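Local coordinates for spondin-1 (Homo sapiens, PDB 2ZOU), which is a secreted glycoprotein of the extracellular matrix that probably acts in cell adhesion, here seen through its beta-sandwich reeler domain, at residues F24-E29 against L122-V127; D33-G38 against A115-V120; S40-L45 against Q107-A112; F77-E82 against V93-S98. One frame throughout, in Å; residues are numbered along the deposited sequence.

The four contacts lie in one beta-sandwich. Contact 3 (40-45 with 107-112) pairs neighbouring strands within the four-stranded sheet. Contacts 1 and 4 join that sheet to the five-stranded one, contact 1 through strands 24-28 and 120-127, contact 4 through strands 76-79 and 95-97. The centres of contacts 1 and 4 are about 13 Å apart, and that of contact 3 is about 10 to 11 Å from each. Contact 2 joins loops at one end, its centre about 14 Å from that of contact 3. Along the chain contact 4 is nested inside 3, 3 inside 2, 2 inside 1. Contacts 1 and 4 thus hold the two sheets face to face, and contact 3 builds one of them.

Contact 1. Residues F24-E29 against L122-V127. With EDO (1,2-ethanediol), chain D; EDO (1,2-ethanediol), chain E; EDO (1,2-ethanediol), chain F.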
loop_
_atom_site.group_PDB
_atom_site.type_symbol
_atom_site.label_atom_id
_atom_site.label_comp_id
_atom_site.label_asym_id
_atom_site.label_seq_id
_atom_site.Cartn_x
_atom_site.Cartn_y
_atom_site.Cartn_z
ATOM N N PHE A 24 7.863 3.400 10.050
ATOM C CA PHE A 24 7.592 2.723 8.788
ATOM C C PHE A 24 6.951 3.722 7.847
ATOM O O PHE A 24 6.027 4.444 8.234
ATOM C CB PHE A 24 6.653 1.538 9.003
ATOM C CG PHE A 24 7.199 0.513 9.931
ATOM C CD1 PHE A 24 8.081 -0.463 9.466
ATOM C CD2 PHE A 24 6.873 0.536 11.278
ATOM C CE1 PHE A 24 8.607 -1.417 10.342
ATOM C CE2 PHE A 24 7.409 -0.418 12.163
ATOM C CZ PHE A 24 8.265 -1.394 11.686
ATOM N N SER A 25 7.453 3.773 6.617
ATOM C CA SER A 25 7.004 4.788 5.649
ATOM C C SER A 25 6.527 4.163 4.362
ATOM O O SER A 25 7.219 3.317 3.805
ATOM C CB SER A 25 8.152 5.729 5.295
ATOM O OG SER A 25 8.520 6.493 6.417
ATOM N N LEU A 26 5.364 4.608 3.886
ATOM C CA LEU A 26 4.881 4.238 2.560
ATOM C C LEU A 26 5.102 5.436 1.653
ATOM O O LEU A 26 4.631 6.541 1.948
ATOM C CB LEU A 26 3.392 3.909 2.630
ATOM C CG LEU A 26 2.778 3.361 1.330
ATOM C CD1 LEU A 26 3.361 2.000 0.976
ATOM C CD2 LEU A 26 1.289 3.239 1.487
ATOM N N ARG A 27 5.875 5.241 0.594
ATOM C CA ARG A 27 6.241 6.336 -0.292
ATOM C C ARG A 27 6.001 5.931 -1.719
ATOM O O ARG A 27 5.877 4.759 -2.032
ATOM C CB ARG A 27 7.702 6.719 -0.112
ATOM C CG ARG A 27 8.028 7.137 1.304
ATOM C CD ARG A 27 9.225 8.033 1.378
ATOM N NE ARG A 27 9.017 9.288 0.660
ATOM C CZ ARG A 27 9.809 10.348 0.777
ATOM N NH1 ARG A 27 10.854 10.313 1.596
ATOM N NH2 ARG A 27 9.550 11.444 0.082
ATOM N N VAL A 28 5.927 6.925 -2.588
ATOM C CA VAL A 28 5.940 6.684 -4.016
ATOM C C VAL A 28 7.192 7.371 -4.555
ATOM O O VAL A 28 7.402 8.584 -4.335
ATOM C CB VAL A 28 4.694 7.254 -4.682
ATOM C CG1 VAL A 28 4.757 7.012 -6.189
ATOM C CG2 VAL A 28 3.453 6.564 -4.089
ATOM N N GLU A 29 8.047 6.600 -5.230
ATOM C CA GLU A 29 9.292 7.146 -5.759
ATOM C C GLU A 29 9.006 8.319 -6.694
ATOM O O GLU A 29 8.100 8.237 -7.537
ATOM C CB GLU A 29 10.096 6.070 -6.496
ATOM C CG GLU A 29 10.739 5.042 -5.567
ATOM C CD GLU A 29 11.743 4.127 -6.269
ATOM O OE1 GLU A 29 11.844 4.170 -7.521
ATOM O OE2 GLU A 29 12.448 3.378 -5.559
ATOM N N LEU A 122 -3.350 5.183 -0.808
ATOM C CA LEU A 122 -2.474 4.038 -0.684
ATOM C C LEU A 122 -2.227 3.853 0.788
ATOM O O LEU A 122 -1.841 4.812 1.448
ATOM C CB LEU A 122 -1.139 4.307 -1.391
ATOM C CG LEU A 122 -1.227 4.559 -2.902
ATOM C CD1 LEU A 122 0.111 5.038 -3.446
ATOM C CD2 LEU A 122 -1.631 3.283 -3.587
ATOM N N LYS A 123 -2.429 2.641 1.289
ATOM C CA LYS A 123 -2.386 2.372 2.732
ATOM C C LYS A 123 -1.721 1.044 3.043
ATOM O O LYS A 123 -1.956 0.049 2.368
ATOM C CB LYS A 123 -3.807 2.310 3.304
ATOM C CG LYS A 123 -4.439 3.621 3.687
ATOM C CD LYS A 123 -5.947 3.480 3.772
ATOM C CE LYS A 123 -6.391 2.742 5.003
ATOM N NZ LYS A 123 -7.865 2.925 5.189
ATOM N N ALA A 124 -0.917 1.017 4.100
ATOM C CA ALA A 124 -0.267 -0.204 4.519
ATOM C C ALA A 124 -0.420 -0.458 6.004
ATOM O O ALA A 124 -0.602 0.461 6.796
ATOM C CB ALA A 124 1.197 -0.169 4.148
ATOM N N SER A 125 -0.352 -1.735 6.350
ATOM C CA SER A 125 -0.288 -2.219 7.716
ATOM C C SER A 125 0.927 -3.119 7.804
ATOM O O SER A 125 1.255 -3.795 6.820
ATOM C CB SER A 125 -1.562 -3.002 8.029
ATOM O OG SER A 125 -1.466 -3.641 9.281
ATOM N N ILE A 126 1.606 -3.147 8.951
ATOM C CA ILE A 126 2.761 -4.041 9.111
ATOM C C ILE A 126 2.738 -4.815 10.433
ATOM O O ILE A 126 2.021 -4.443 11.370
ATOM C CB ILE A 126 4.161 -3.328 8.953
ATOM C CG1 ILE A 126 4.472 -2.418 10.152
ATOM C CG2 ILE A 126 4.312 -2.623 7.573
ATOM C CD1 ILE A 126 5.207 -3.088 11.300
ATOM N N VAL A 127 3.541 -5.874 10.495
ATOM C CA VAL A 127 3.882 -6.526 11.773
ATOM C C VAL A 127 5.393 -6.639 11.990
ATOM O O VAL A 127 6.112 -7.036 11.081
ATOM C CB VAL A 127 3.187 -7.915 11.966
ATOM C CG1 VAL A 127 3.502 -8.865 10.824
ATOM C CG2 VAL A 127 3.566 -8.522 13.317
HETATM C C1 EDO D . -0.507 -7.018 9.711
HETATM O O1 EDO D . -1.709 -6.296 9.423
HETATM C C2 EDO D . 0.422 -6.955 8.506
HETATM O O2 EDO D . -0.240 -7.485 7.347
HETATM C C1 EDO E . 11.357 4.383 6.603
HETATM O O1 EDO E . 10.684 5.226 7.542
HETATM C C2 EDO E . 12.479 5.110 5.873
HETATM O O2 EDO E . 13.752 4.699 6.388
HETATM C C1 EDO F . -0.566 3.253 9.569
HETATM O O1 EDO F . -0.720 1.886 9.182
HETATM C C2 EDO F . -0.312 3.381 11.061
HETATM O O2 EDO F . 0.543 4.497 11.313
#
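This contact belongs to the hydrophobic core of the reeler beta-sandwich. Strand 24-28 is an outermost strand of one sheet, and strand 120-127 lies inside the other. The short segments run roughly antiparallel, at 153°, and their axes come within 8.0 Å. Phe-24, Leu-26 and Val-28 point toward strand 120-127, and Leu-122, Ala-124 and Ile-126 point back at them. The Phe-24 ring meets Ile-126 at about a right angle. Ile-126 CD1 sits over one ring face, 3.7 Å from the centroid, in a CH-pi contact displaced toward the rim. Its nearest ring atom is Phe-24 CZ, at 3.5 Å. Ile-126 CG1 takes the crowded position between backbone N and carbonyl carbon (chi1 72°). The Leu-26 CD2 methyl reaches the Leu-122 backbone, 3.5 Å from Leu-122 O, and also meets Leu-122 CB. Val-28 CG2 touches Leu-122 CD1 at 3.7 Å, with the two side chains crossed. Phe-53 touches both Phe-24 and Ile-126. Ser-125 takes no part in this packing; its OG is hydrogen-bonded to Ile-132 O and accepts, at 2.7 Å, from O1 of an ethanediol, probably from the crystallisation liquor. The apolar meeting of two sheets, with no hydrogen bond between these strands, is characteristic of a beta-sandwich.

Contact 2. Residues D33-G38 against A115-V120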
loop_
_atom_site.group_PDB
_atom_site.type_symbol
_atom_site.label_atom_id
_atom_site.label_comp_id
_atom_site.label_asym_id
_atom_site.label_seq_id
_atom_site.Cartn_x
_atom_site.Cartn_y
_atom_site.Cartn_z
ATOM N N ASP A 33 2.883 14.710 -7.058
ATOM C CA ASP A 33 1.877 15.590 -6.473
ATOM C C ASP A 33 0.458 15.104 -6.774
ATOM O O ASP A 33 -0.484 15.473 -6.069
ATOM C CB ASP A 33 2.049 17.012 -7.016
ATOM C CG ASP A 33 3.186 17.777 -6.354
ATOM O OD1 ASP A 33 3.735 17.317 -5.330
ATOM O OD2 ASP A 33 3.508 18.870 -6.866
ATOM N N PHE A 34 0.324 14.300 -7.826
ATOM C CA PHE A 34 -0.954 13.777 -8.306
ATOM C C PHE A 34 -0.652 12.560 -9.154
ATOM O O PHE A 34 0.499 12.368 -9.542
ATOM C CB PHE A 34 -1.695 14.817 -9.157
ATOM C CG PHE A 34 -0.885 15.387 -10.292
ATOM C CD1 PHE A 34 -0.828 14.740 -11.527
ATOM C CD2 PHE A 34 -0.202 16.595 -10.134
ATOM C CE1 PHE A 34 -0.091 15.270 -12.588
ATOM C CE2 PHE A 34 0.549 17.140 -11.192
ATOM C CZ PHE A 34 0.597 16.472 -12.422
ATOM N N TYR A 35 -1.663 11.749 -9.458
ATOM C CA TYR A 35 -1.471 10.623 -10.387
ATOM C C TYR A 35 -1.968 10.949 -11.786
ATOM O O TYR A 35 -2.918 11.726 -11.954
ATOM C CB TYR A 35 -2.100 9.308 -9.875
ATOM C CG TYR A 35 -3.629 9.215 -9.888
ATOM C CD1 TYR A 35 -4.357 9.371 -8.710
ATOM C CD2 TYR A 35 -4.335 8.931 -11.067
ATOM C CE1 TYR A 35 -5.735 9.259 -8.699
ATOM C CE2 TYR A 35 -5.728 8.828 -11.062
ATOM C CZ TYR A 35 -6.409 8.979 -9.876
ATOM O OH TYR A 35 -7.794 8.891 -9.887
ATOM N N LYS A 36 -1.319 10.335 -12.785
ATOM C CA LYS A 36 -1.759 10.399 -14.179
ATOM C C LYS A 36 -2.259 9.003 -14.559
ATOM O O LYS A 36 -1.499 8.027 -14.446
ATOM C CB LYS A 36 -0.596 10.732 -15.110
ATOM C CG LYS A 36 0.076 12.072 -14.914
ATOM C CD LYS A 36 1.359 12.046 -15.720
ATOM C CE LYS A 36 2.032 13.381 -15.765
ATOM N NZ LYS A 36 3.194 13.281 -16.679
ATOM N N PRO A 37 -3.522 8.906 -15.028
ATOM C CA PRO A 37 -4.103 7.636 -15.442
ATOM C C PRO A 37 -3.146 6.851 -16.337
ATOM O O PRO A 37 -2.583 7.398 -17.284
ATOM C CB PRO A 37 -5.358 8.063 -16.207
ATOM C CG PRO A 37 -5.766 9.312 -15.510
ATOM C CD PRO A 37 -4.483 10.017 -15.164
ATOM N N GLY A 38 -2.949 5.577 -16.004
ATOM C CA GLY A 38 -2.111 4.700 -16.812
ATOM C C GLY A 38 -0.625 4.720 -16.526
ATOM O O GLY A 38 0.099 3.873 -17.029
ATOM N N ALA A 115 -9.124 8.380 -15.599
ATOM C CA ALA A 115 -9.586 9.696 -15.194
ATOM C C ALA A 115 -11.007 9.556 -14.659
ATOM O O ALA A 115 -11.806 8.784 -15.206
ATOM C CB ALA A 115 -9.567 10.648 -16.377
ATOM N N GLY A 116 -11.318 10.302 -13.602
ATOM C CA GLY A 116 -12.637 10.245 -12.977
ATOM C C GLY A 116 -12.699 9.321 -11.773
ATOM O O GLY A 116 -13.679 9.306 -11.043
ATOM N N THR A 117 -11.635 8.553 -11.540
ATOM C CA THR A 117 -11.606 7.659 -10.382
ATOM C C THR A 117 -11.566 8.437 -9.065
ATOM O O THR A 117 -12.021 7.947 -8.034
ATOM C CB THR A 117 -10.427 6.652 -10.477
ATOM O OG1 THR A 117 -10.609 5.837 -11.645
ATOM C CG2 THR A 117 -10.352 5.749 -9.235
ATOM N N GLY A 118 -11.021 9.648 -9.118
ATOM C CA GLY A 118 -10.915 10.508 -7.951
ATOM C C GLY A 118 -9.703 10.202 -7.083
ATOM O O GLY A 118 -8.780 9.469 -7.464
ATOM N N CYS A 119 -9.713 10.783 -5.895
ATOM C CA CYS A 119 -8.592 10.641 -4.974
ATOM C C CYS A 119 -8.436 9.202 -4.536
ATOM O O CYS A 119 -9.414 8.535 -4.215
ATOM C CB CYS A 119 -8.776 11.538 -3.750
ATOM S SG CYS A 119 -8.679 13.300 -4.135
ATOM N N VAL A 120 -7.186 8.744 -4.515
ATOM C CA VAL A 120 -6.853 7.386 -4.112
ATOM C C VAL A 120 -5.976 7.431 -2.845
ATOM O O VAL A 120 -5.105 8.290 -2.708
ATOM C CB VAL A 120 -6.102 6.650 -5.238
ATOM C CG1 VAL A 120 -5.542 5.320 -4.749
ATOM C CG2 VAL A 120 -7.017 6.458 -6.438
#
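Neither segment forms a regular helix or strand over most of its length, and their CA atoms come nearest at Pro-37 and Ala-115, 5.9 Å apart. Tyr-35 carries the contact. Its CG takes the crowded position between the backbone N and the carbonyl carbon (chi1 72°). The ring points across to 115-120, and its hydroxyl reaches the Gly-118 backbone. Tyr-35 OH donates a hydrogen bond to Gly-118 O at 2.7 Å. The donor lies in the carbonyl plane, on a lone pair, with a C=O to donor angle of 133°. The acceptor also lies in the plane of the tyrosine ring, at its edge. Thr-117 CB is 3.5 Å from Tyr-35 OH, so the hydroxyl also meets carbon. The Thr-117 hydroxyl is hydrogen-bonded within its own loop, to Pro-114 O. Further along, Val-120 CG2 touches Tyr-35 CE1 at 3.8 Å, and the two side chains cross at about a right angle. These loops lie at one end of the beta-sandwich. Segment 33-38 lies in the loop between strands 24-28 and 40-47, while 115-120 leads from strand 105-111 into strand 120-127. The disulfide of Cys-119 with Cys-145 ties the second loop to the C-terminal part of the chain. Glu-146 in that part accepts hydrogen bonds from Gly-116 N and Gly-118 N. A second, apolar touch lies at the exposed side of the contact, where Pro-37 CG is 4.1 Å from Ala-115 CB. Gly-116 and Gly-118 both have positive phi, which favours glycine.

Contact 3. Residues S40-L45 against Q107-A112; sequences SYRVTL and QVFWIA
Gln-107 OE1 is gripped by two arginines: Arg-42 across the strand pair and Arg-105 from its own strand. Arg-42 NH1 donates to Gln-107 OE1 at 2.9 Å, with an N-H to acceptor angle of 158°. The oxygen lies close to the guanidinium plane. The donor, however, stands well above the amide carbonyl plane, so the bond does not use a lone pair. The two chains run side by side, with their flat ends turned 56° apart. Arg-42 is extended as far as its bend at chi3 (-62°). Gln-107 starts from the crowded chi1 position and continues extended. A water accepts from Arg-42 NH1 and, weakly, from Gln-107 NE2. The amide nitrogen also donates to Asp-81 OD2. Phe-109 shares this face of the sheet. Its CZ lies 3.5 Å from Arg-42 NH2, with ring and guanidinium planes steeply inclined.

On the other face, Tyr-41 and Trp-110 lie alongside each other, pointing the same way. Tyr-41 CD2 meets Trp-110 CE3 at 4.0 Å. Val-43 CG2 packs against Trp-110 CB at 3.8 Å. The indole NE1 donates to Ala-74 O, and Tyr-41 OH is hydrogen-bonded to Lys-36 N.

Tyr-41 with Trp-110 and Val-43 with Val-108 are hydrogen-bonded pairs, each with two backbone bonds. Trp-110 N to Tyr-41 O measures 2.8 Å. Ser-40 with Ile-111, Arg-42 with Phe-109 and Thr-44 with Gln-107 are non-hydrogen-bonded pairs. This alternation is that of regular antiparallel strands, here the central pair in the four-stranded sheet of the beta-sandwich.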
loop_
_atom_site.group_PDB
_atom_site.type_symbol
_atom_site.label_atom_id
_atom_site.label_comp_id
_atom_site.label_asym_id
_atom_site.label_seq_id
_atom_site.Cartn_x
_atom_site.Cartn_y
_atom_site.Cartn_z
ATOM N N SER A 40 2.635 4.040 -14.390
ATOM C CA SER A 40 3.138 3.117 -13.382
ATOM C C SER A 40 4.005 3.870 -12.368
ATOM O O SER A 40 4.963 4.564 -12.750
ATOM C CB SER A 40 3.962 2.000 -14.018
ATOM O OG SER A 40 3.172 1.184 -14.861
ATOM N N TYR A 41 3.662 3.723 -11.092
ATOM C CA TYR A 41 4.417 4.314 -9.986
ATOM C C TYR A 41 5.052 3.230 -9.149
ATOM O O TYR A 41 4.462 2.160 -8.956
ATOM C CB TYR A 41 3.480 5.159 -9.106
ATOM C CG TYR A 41 2.911 6.332 -9.858
ATOM C CD1 TYR A 41 3.616 7.526 -9.948
ATOM C CD2 TYR A 41 1.683 6.231 -10.517
ATOM C CE1 TYR A 41 3.109 8.600 -10.657
ATOM C CE2 TYR A 41 1.169 7.289 -11.251
ATOM C CZ TYR A 41 1.871 8.485 -11.296
ATOM O OH TYR A 41 1.340 9.511 -12.048
ATOM N N ARG A 42 6.262 3.483 -8.661
ATOM C CA ARG A 42 6.898 2.503 -7.780
ATOM C C ARG A 42 6.628 2.876 -6.324
ATOM O O ARG A 42 7.081 3.911 -5.825
ATOM C CB ARG A 42 8.403 2.360 -8.065
ATOM C CG ARG A 42 9.003 1.143 -7.352
ATOM C CD ARG A 42 10.487 0.974 -7.628
ATOM N NE ARG A 42 10.777 0.753 -9.040
ATOM C CZ ARG A 42 11.453 -0.284 -9.523
ATOM N NH1 ARG A 42 11.928 -1.223 -8.706
ATOM N NH2 ARG A 42 11.665 -0.357 -10.832
ATOM N N VAL A 43 5.819 2.045 -5.678
ATOM C CA VAL A 43 5.419 2.230 -4.290
ATOM C C VAL A 43 6.394 1.452 -3.403
ATOM O O VAL A 43 6.689 0.287 -3.670
ATOM C CB VAL A 43 3.968 1.757 -4.040
ATOM C CG1 VAL A 43 3.563 1.975 -2.573
ATOM C CG2 VAL A 43 3.013 2.505 -4.964
ATOM N N THR A 44 6.884 2.094 -2.345
ATOM C CA THR A 44 7.832 1.448 -1.450
ATOM C C THR A 44 7.332 1.499 -0.019
ATOM O O THR A 44 6.704 2.482 0.415
ATOM C CB THR A 44 9.212 2.114 -1.532
ATOM O OG1 THR A 44 9.114 3.452 -1.066
ATOM C CG2 THR A 44 9.731 2.116 -2.961
ATOM N N LEU A 45 7.615 0.433 0.718
ATOM C CA LEU A 45 7.347 0.377 2.155
ATOM C C LEU A 45 8.676 0.097 2.829
ATOM O O LEU A 45 9.311 -0.901 2.537
ATOM C CB LEU A 45 6.368 -0.762 2.443
ATOM C CG LEU A 45 5.843 -0.960 3.845
ATOM C CD1 LEU A 45 5.245 0.290 4.402
ATOM C CD2 LEU A 45 4.808 -2.052 3.778
ATOM N N GLN A 107 8.932 -3.268 -2.481
ATOM C CA GLN A 107 8.506 -2.360 -3.552
ATOM C C GLN A 107 7.561 -3.093 -4.482
ATOM O O GLN A 107 7.678 -4.307 -4.658
ATOM C CB GLN A 107 9.715 -1.891 -4.367
ATOM C CG GLN A 107 10.553 -3.049 -4.873
ATOM C CD GLN A 107 11.756 -2.634 -5.684
ATOM O OE1 GLN A 107 12.052 -1.450 -5.853
ATOM N NE2 GLN A 107 12.472 -3.627 -6.188
ATOM N N VAL A 108 6.630 -2.343 -5.055
ATOM C CA VAL A 108 5.665 -2.878 -6.018
ATOM C C VAL A 108 5.324 -1.751 -6.987
ATOM O O VAL A 108 5.501 -0.585 -6.645
ATOM C CB VAL A 108 4.415 -3.390 -5.277
ATOM C CG1 VAL A 108 3.587 -2.222 -4.687
ATOM C CG2 VAL A 108 3.593 -4.332 -6.158
ATOM N N PHE A 109 4.864 -2.078 -8.188
ATOM C CA PHE A 109 4.281 -1.048 -9.033
ATOM C C PHE A 109 2.805 -0.900 -8.724
ATOM O O PHE A 109 2.121 -1.887 -8.434
ATOM C CB PHE A 109 4.428 -1.388 -10.514
ATOM C CG PHE A 109 5.825 -1.249 -11.042
ATOM C CD1 PHE A 109 6.489 -0.016 -10.978
ATOM C CD2 PHE A 109 6.479 -2.342 -11.623
ATOM C CE1 PHE A 109 7.785 0.117 -11.464
ATOM C CE2 PHE A 109 7.780 -2.198 -12.127
ATOM C CZ PHE A 109 8.419 -0.969 -12.035
ATOM N N TRP A 110 2.334 0.337 -8.838
ATOM C CA TRP A 110 0.914 0.659 -8.830
ATOM C C TRP A 110 0.627 1.447 -10.095
ATOM O O TRP A 110 1.228 2.497 -10.320
ATOM C CB TRP A 110 0.534 1.443 -7.591
ATOM C CG TRP A 110 -0.915 1.816 -7.552
ATOM C CD1 TRP A 110 -1.962 0.991 -7.285
ATOM C CD2 TRP A 110 -1.465 3.116 -7.766
ATOM N NE1 TRP A 110 -3.145 1.695 -7.325
ATOM C CE2 TRP A 110 -2.867 3.006 -7.617
ATOM C CE3 TRP A 110 -0.906 4.366 -8.069
ATOM C CZ2 TRP A 110 -3.718 4.108 -7.758
ATOM C CZ3 TRP A 110 -1.754 5.455 -8.214
ATOM C CH2 TRP A 110 -3.145 5.320 -8.041
ATOM N N ILE A 111 -0.279 0.927 -10.913
ATOM C CA ILE A 111 -0.645 1.547 -12.171
ATOM C C ILE A 111 -1.915 2.348 -11.947
ATOM O O ILE A 111 -2.938 1.789 -11.533
ATOM C CB ILE A 111 -0.862 0.500 -13.270
ATOM C CG1 ILE A 111 0.379 -0.389 -13.398
ATOM C CG2 ILE A 111 -1.228 1.215 -14.603
ATOM C CD1 ILE A 111 0.211 -1.600 -14.332
ATOM N N ALA A 112 -1.844 3.661 -12.186
ATOM C CA ALA A 112 -2.912 4.571 -11.809
ATOM C C ALA A 112 -4.177 4.348 -12.634
ATOM O O ALA A 112 -4.110 4.032 -13.824
ATOM C CB ALA A 112 -2.456 6.025 -11.918
HETATM O O HOH W 1 13.769 -3.618 -9.129
#

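Contact 4. Residues F77-E82 against V93-S98; sequences FQIIDE and VAVTES
The Phe-77 ring and the Val-95 side chain cross obliquely, with one valine methyl laid over a ring face. Val-95 CG2 stands 4.0 Å from the ring centroid, 26° off the normal, in a CH-pi contact. It is displaced toward the base of the ring, where it comes within 3.6 Å of Phe-77 CG. In Val-95, CG1 is anti to the backbone N (chi1 -174°), which sets CG2 beside that nitrogen and over the ring. The ring edge faces a different partner. Val-93 O lies near the ring plane, 3.8 Å from Phe-77 CD2. The other valine methyl, Val-95 CG1, meets Ile-79 CD1 more loosely, at 4.2 Å.

These apolar groups join the two sheets of the beta-sandwich. Strand 76-79 is an outermost strand of the four-stranded sheet, and strand 95-97 belongs to the five-stranded one. Phe-77 also meets the Trp-110 ring, the two planes inclined obliquely, and touches Phe-87.

Beyond the strands the contact turns polar. Ser-98 OG is anti to its own carbonyl carbon and donates to Glu-82 O at 3.1 Å. The hydroxyl approaches from above the carbonyl plane, 40° out of it, so no lone pair is met directly. Thr-96 points away from 77-82, and its OG1 is hydrogen-bonded to Phe-56 O. Glu-97 OE1 accepts from Phe-56 N.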
loop_
_atom_site.group_PDB
_atom_site.type_symbol
_atom_site.label_atom_id
_atom_site.label_comp_id
_atom_site.label_asym_id
_atom_site.label_seq_id
_atom_site.Cartn_x
_atom_site.Cartn_y
_atom_site.Cartn_z
ATOM N N PHE A 77 -2.015 -3.150 -8.914
ATOM C CA PHE A 77 -0.668 -3.468 -8.486
ATOM C C PHE A 77 -0.008 -4.472 -9.420
ATOM O O PHE A 77 -0.669 -5.349 -9.986
ATOM C CB PHE A 77 -0.651 -4.010 -7.069
ATOM C CG PHE A 77 -0.989 -2.993 -6.030
ATOM C CD1 PHE A 77 -0.064 -2.017 -5.644
ATOM C CD2 PHE A 77 -2.229 -3.029 -5.400
ATOM C CE1 PHE A 77 -0.377 -1.077 -4.648
ATOM C CE2 PHE A 77 -2.550 -2.096 -4.410
ATOM C CZ PHE A 77 -1.637 -1.126 -4.030
ATOM N N GLN A 78 1.309 -4.344 -9.560
ATOM C CA GLN A 78 2.121 -5.290 -10.307
ATOM C C GLN A 78 3.351 -5.690 -9.493
ATOM O O GLN A 78 4.108 -4.830 -9.042
ATOM C CB GLN A 78 2.541 -4.705 -11.646
ATOM C CG GLN A 78 3.341 -5.693 -12.497
ATOM C CD GLN A 78 3.780 -5.120 -13.817
ATOM O OE1 GLN A 78 3.732 -3.917 -14.031
ATOM N NE2 GLN A 78 4.216 -5.989 -14.715
ATOM N N ILE A 79 3.530 -6.988 -9.290
ATOM C CA ILE A 79 4.631 -7.511 -8.503
ATOM C C ILE A 79 5.957 -7.248 -9.222
ATOM O O ILE A 79 6.086 -7.456 -10.430
ATOM C CB ILE A 79 4.444 -9.035 -8.238
ATOM C CG1 ILE A 79 3.137 -9.292 -7.470
ATOM C CG2 ILE A 79 5.664 -9.655 -7.537
ATOM C CD1 ILE A 79 3.047 -8.667 -6.084
ATOM N N ILE A 80 6.929 -6.752 -8.466
ATOM C CA ILE A 80 8.299 -6.604 -8.954
ATOM C C ILE A 80 9.175 -7.772 -8.477
ATOM O O ILE A 80 9.872 -8.408 -9.276
ATOM C CB ILE A 80 8.892 -5.251 -8.476
ATOM C CG1 ILE A 80 8.082 -4.085 -9.037
ATOM C CG2 ILE A 80 10.385 -5.126 -8.853
ATOM C CD1 ILE A 80 8.452 -2.728 -8.452
ATOM N N ASP A 81 9.106 -8.062 -7.185
ATOM C CA ASP A 81 9.933 -9.084 -6.556
ATOM C C ASP A 81 9.055 -10.239 -6.093
ATOM O O ASP A 81 8.441 -10.201 -5.028
ATOM C CB ASP A 81 10.695 -8.473 -5.377
ATOM C CG ASP A 81 11.611 -7.335 -5.801
ATOM O OD1 ASP A 81 12.415 -7.524 -6.745
ATOM O OD2 ASP A 81 11.531 -6.244 -5.195
ATOM N N GLU A 82 8.975 -11.262 -6.933
ATOM C CA GLU A 82 8.098 -12.402 -6.694
ATOM C C GLU A 82 8.435 -13.168 -5.410
ATOM O O GLU A 82 7.551 -13.770 -4.786
ATOM C CB GLU A 82 8.135 -13.338 -7.904
ATOM C CG GLU A 82 7.661 -12.701 -9.221
ATOM C CD GLU A 82 8.688 -11.758 -9.885
ATOM O OE1 GLU A 82 9.823 -11.579 -9.366
ATOM O OE2 GLU A 82 8.346 -11.188 -10.949
ATOM N N VAL A 93 -6.819 -8.189 -4.302
ATOM C CA VAL A 93 -6.486 -6.795 -4.595
ATOM C C VAL A 93 -5.451 -6.227 -3.611
ATOM O O VAL A 93 -5.020 -5.090 -3.766
ATOM C CB VAL A 93 -7.767 -5.895 -4.600
ATOM C CG1 VAL A 93 -8.586 -6.143 -5.882
ATOM C CG2 VAL A 93 -8.613 -6.100 -3.340
ATOM N N ALA A 94 -5.069 -7.025 -2.613
ATOM C CA ALA A 94 -4.088 -6.621 -1.605
ATOM C C ALA A 94 -2.731 -7.289 -1.844
ATOM O O ALA A 94 -2.667 -8.475 -2.198
ATOM C CB ALA A 94 -4.607 -6.955 -0.200
ATOM N N VAL A 95 -1.658 -6.511 -1.665
ATOM C CA VAL A 95 -0.289 -7.030 -1.718
ATOM C C VAL A 95 0.161 -7.406 -0.307
ATOM O O VAL A 95 -0.104 -6.681 0.652
ATOM C CB VAL A 95 0.705 -5.987 -2.346
ATOM C CG1 VAL A 95 2.071 -6.604 -2.524
ATOM C CG2 VAL A 95 0.188 -5.509 -3.710
ATOM N N THR A 96 0.851 -8.529 -0.173
ATOM C CA THR A 96 1.321 -9.001 1.126
ATOM C C THR A 96 2.689 -9.699 0.958
ATOM O O THR A 96 3.181 -9.821 -0.169
ATOM C CB THR A 96 0.261 -9.906 1.808
ATOM O OG1 THR A 96 0.584 -10.095 3.187
ATOM C CG2 THR A 96 0.148 -11.262 1.099
ATOM N N GLU A 97 3.315 -10.111 2.060
ATOM C CA GLU A 97 4.606 -10.800 2.006
ATOM C C GLU A 97 4.472 -12.225 1.461
ATOM O O GLU A 97 3.441 -12.877 1.650
ATOM C CB GLU A 97 5.323 -10.764 3.376
ATOM C CG GLU A 97 4.860 -11.763 4.460
ATOM C CD GLU A 97 3.467 -11.513 5.040
ATOM O OE1 GLU A 97 2.926 -10.392 4.946
ATOM O OE2 GLU A 97 2.892 -12.474 5.614
ATOM N N SER A 98 5.521 -12.680 0.776
ATOM C CA SER A 98 5.598 -14.048 0.229
ATOM C C SER A 98 5.964 -15.089 1.290
ATOM O O SER A 98 5.533 -16.245 1.212
ATOM C CB SER A 98 6.646 -14.115 -0.884
ATOM O OG SER A 98 6.219 -13.438 -2.049
#